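Local coordinates for phenylalanine ammonia-lyase (Rhodosporidium toruloides, PDB 1Y2M), which catalyses the non-oxidative deamination of L-phenylalanine and L-tyrosine to trans-cinnamate and p-coumarate, the committing step into phenylpropanoid metabolism, at the interface of chains A and B and the interface of chains A and C. Numbering follows the deposited sequence. Chains: chain A/B/C, Phenylalanine ammonia-lyase.

Contact 1: the interface of chains A and B. Residues chain A 406-408; chain B 312, 314-315, 345.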
# COMPACT_ATOMS: atom_id res chain seq x y z
N THR A 406 11.60 -10.10 -43.77
CA THR A 406 12.30 -9.28 -42.80
C THR A 406 11.99 -9.73 -41.38
O THR A 406 11.03 -10.43 -41.13
CB THR A 406 11.93 -7.78 -42.98
OG1 THR A 406 12.81 -6.97 -42.21
CG2 THR A 406 10.47 -7.53 -42.61
N SER A 407 12.85 -9.33 -40.47
CA SER A 407 12.60 -9.58 -39.07
C SER A 407 12.55 -8.26 -38.33
O SER A 407 13.05 -7.25 -38.82
CB SER A 407 13.65 -10.49 -38.48
OG SER A 407 14.89 -9.85 -38.58
N HIS A 408 11.90 -8.29 -37.18
CA HIS A 408 11.61 -7.08 -36.40
C HIS A 408 11.95 -7.32 -34.92
O HIS A 408 11.71 -8.40 -34.38
CB HIS A 408 10.14 -6.70 -36.50
CG HIS A 408 9.70 -6.34 -37.88
ND1 HIS A 408 9.70 -5.04 -38.36
CD2 HIS A 408 9.17 -7.11 -38.87
CE1 HIS A 408 9.23 -5.04 -39.60
NE2 HIS A 408 8.89 -6.27 -39.93
N HIS B 312 7.06 -0.33 -35.53
CA HIS B 312 6.58 -0.81 -36.81
C HIS B 312 5.26 -1.56 -36.65
O HIS B 312 5.11 -2.29 -35.68
CB HIS B 312 7.64 -1.75 -37.39
CG HIS B 312 7.43 -2.05 -38.83
ND1 HIS B 312 6.49 -2.97 -39.27
CD2 HIS B 312 8.04 -1.58 -39.94
CE1 HIS B 312 6.55 -3.04 -40.58
NE2 HIS B 312 7.48 -2.20 -41.01
N PHE B 314 4.13 -4.24 -37.89
CA PHE B 314 4.21 -5.68 -37.78
C PHE B 314 4.26 -6.11 -36.30
O PHE B 314 3.69 -7.14 -35.92
CB PHE B 314 5.43 -6.23 -38.51
CG PHE B 314 5.48 -7.69 -38.52
CD1 PHE B 314 4.62 -8.45 -39.33
CD2 PHE B 314 6.32 -8.33 -37.67
CE1 PHE B 314 4.67 -9.87 -39.32
CE2 PHE B 314 6.37 -9.73 -37.64
CZ PHE B 314 5.56 -10.48 -38.41
N LEU B 315 4.91 -5.30 -35.49
CA LEU B 315 5.17 -5.62 -34.09
C LEU B 315 4.00 -5.36 -33.19
O LEU B 315 4.08 -5.61 -31.98
CB LEU B 315 6.39 -4.86 -33.57
CG LEU B 315 7.75 -5.34 -34.09
CD1 LEU B 315 8.86 -4.37 -33.66
CD2 LEU B 315 8.07 -6.73 -33.55
N HIS B 345 13.54 1.48 -39.88
CA HIS B 345 13.57 0.04 -40.23
C HIS B 345 13.79 -0.11 -41.72
O HIS B 345 14.58 -0.95 -42.16
CB HIS B 345 12.27 -0.71 -39.77
CG HIS B 345 12.06 -2.05 -40.43
ND1 HIS B 345 12.66 -3.21 -39.99
CD2 HIS B 345 11.32 -2.39 -41.52
CE1 HIS B 345 12.29 -4.21 -40.77
NE2 HIS B 345 11.50 -3.74 -41.72
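A:His408 pushes its imidazole into a three-walled slot of chain B, formed by B:His345, B:Phe314 and B:His312. It loses 91 Å² to the partner, more than any other residue of the patch. B:His345 and B:Phe314 take opposite faces of the ring. On one face the B:His345 imidazole stacks, with centroids 4.3 Å apart and planes tilted by 24°. On the other, the B:Phe314 methylene CB makes a CH-pi contact, 3.9 Å from the ring centroid. The B:Phe314 ring comes beside it, CD2 lying 3.3 Å from A:His408 CD2. The third wall faces the tip of the imidazole: A:His408 CE1 points at the centre of the B:His312 ring, 3.4 Å above its plane. At the base of the side chain a methyl packs in, B:Leu315 CD2 3.6 Å from A:His408 CB. Beside the backbone N (chi1 -63°), CG of A:His408 directs the ring away from its own strand and into the slot. The B:His312 ring is itself fixed by a second-shell bond. Its ND1 accepts a hydrogen bond from the backbone N of B:Phe314 in the ring plane at 3.0 Å, nearly straight at 169°. NE2 is therefore likely to carry a proton. An alanine in place of B:His312 would probably leave the tip of A:His408 without its aromatic wall and the B:Phe314 amide without this acceptor. The rest of strand 406-408 is the looser side, meeting chain B over little surface. A:Thr406 OG1 does touch B:His345 CE1 closely, at 3.2 Å, but A:Thr406 and A:Ser407 hide little there. The slot thus fastens a short strand of one subunit to the starts of helices 314-318 and 345-348 of another. The two-fold repeats the arrangement with chains exchanged, so it helps hold this pair together within the homotetramer.

Contact 2: the interface of chains A and C. Residues chain A 689-690, 693; chain C 141, 230, 232.
A helix N-cap of chain A receives a carboxylate of chain C here. A:Thr690 caps helix 691-703, and its hydroxyl OG1 accepts a hydrogen bond from the backbone N of A:Ser693 at 3.1 Å. C:Asp230 then enters this helix start with one oxygen. Its OD2 accepts hydrogen bonds from a backbone N and two hydroxyls of chain A. The backbone N of A:Thr690 lies 2.8 Å from C:Asp230 OD2, in an almost linear bond (174° at H). A:Thr690 OG1 bonds C:Asp230 OD2 at 3.0 Å. Both of these reach OD2 on its anti side, somewhat out of the carboxylate plane. The short bond from A:Ser693 OG to C:Asp230 OD2, 2.6 Å, uses the syn lone pair instead. The two hydroxyls also lie within hydrogen-bonding distance of each other, 3.0 Å from A:Thr690 OG1 to A:Ser693 OG. The A:Thr690 hydroxyl stands between the backbone N and the carbonyl carbon (chi1 64°). From there it meets both OD2 and the first turn of the helix. The methyl A:Thr690 CG2 rests 3.9 Å from C:Asp230 CB. A:Val689 lines the approach, with A:Val689 CG1 3.6 Å from C:Asp230 OD2. OD1 turns to its own chain, where it pairs with C:Lys232. This lysine is poorly ordered, so its bonds are less certain. As modelled, NZ forms a salt bridge with OD1 from above the carboxylate plane and also bonds the C:Asp230 backbone O. The helix start, and perhaps the lysine, would probably favour a charged aspartate. In the fold, A:Val689 and A:Thr690 form the turn leading into helix 691-703, near the C-terminus, and A:Ser693 lies in its first turn. C:Asp230 lies in the loop just ahead of strand 232-237, which C:Lys232 begins.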
# COMPACT_ATOMS: atom_id res chain seq x y z
N VAL A 689 -20.22 -32.23 14.54
CA VAL A 689 -19.26 -31.83 13.51
C VAL A 689 -19.29 -30.31 13.39
O VAL A 689 -20.33 -29.69 13.37
CB VAL A 689 -19.61 -32.50 12.15
CG1 VAL A 689 -18.90 -31.83 11.00
CG2 VAL A 689 -19.28 -34.04 12.19
N THR A 690 -18.11 -29.73 13.37
CA THR A 690 -18.00 -28.30 13.59
C THR A 690 -18.56 -27.47 12.47
O THR A 690 -18.64 -27.87 11.30
CB THR A 690 -16.53 -27.91 13.83
OG1 THR A 690 -15.78 -28.19 12.64
CG2 THR A 690 -15.90 -28.64 15.03
N SER A 693 -16.04 -27.34 9.67
CA SER A 693 -16.13 -28.49 8.78
C SER A 693 -17.19 -28.26 7.70
O SER A 693 -17.02 -28.63 6.54
CB SER A 693 -16.42 -29.77 9.57
OG SER A 693 -15.29 -30.15 10.38
N GLY C 141 -13.27 -22.41 11.25
CA GLY C 141 -12.28 -22.15 10.23
C GLY C 141 -12.22 -23.25 9.22
O GLY C 141 -12.79 -24.35 9.45
N ASP C 230 -14.70 -33.86 16.66
CA ASP C 230 -14.34 -33.43 15.30
C ASP C 230 -12.98 -32.72 15.29
O ASP C 230 -12.68 -31.95 14.38
CB ASP C 230 -15.42 -32.49 14.75
CG ASP C 230 -15.33 -32.28 13.23
OD1 ASP C 230 -14.79 -33.18 12.54
OD2 ASP C 230 -15.80 -31.22 12.73
N LYS C 232 -8.96 -32.76 15.00
CA LYS C 232 -7.91 -33.54 14.40
C LYS C 232 -6.54 -33.06 14.87
O LYS C 232 -6.33 -31.86 15.16
CB LYS C 232 -8.03 -33.55 12.86
CG LYS C 232 -9.31 -34.28 12.32
CD LYS C 232 -10.27 -33.18 11.89
CE LYS C 232 -11.67 -33.64 11.60
NZ LYS C 232 -12.48 -32.43 11.32

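About 61 Å separates the C-alpha centres of contact 1 and contact 2, and they share no residue. Chain A is common to both. It offers a short strand to chain B in contact 1 and a helix start near its C-terminus to chain C in contact 2. The chemistry differs: contact 1 is mainly ring packing, contact 2 mainly hydrogen bonding to a carboxylate. Each interface is two-fold symmetric, so every subunit plays both roles in each contact. Using different surfaces for two neighbours lets one chain help build the homotetramer, a dimer of dimers.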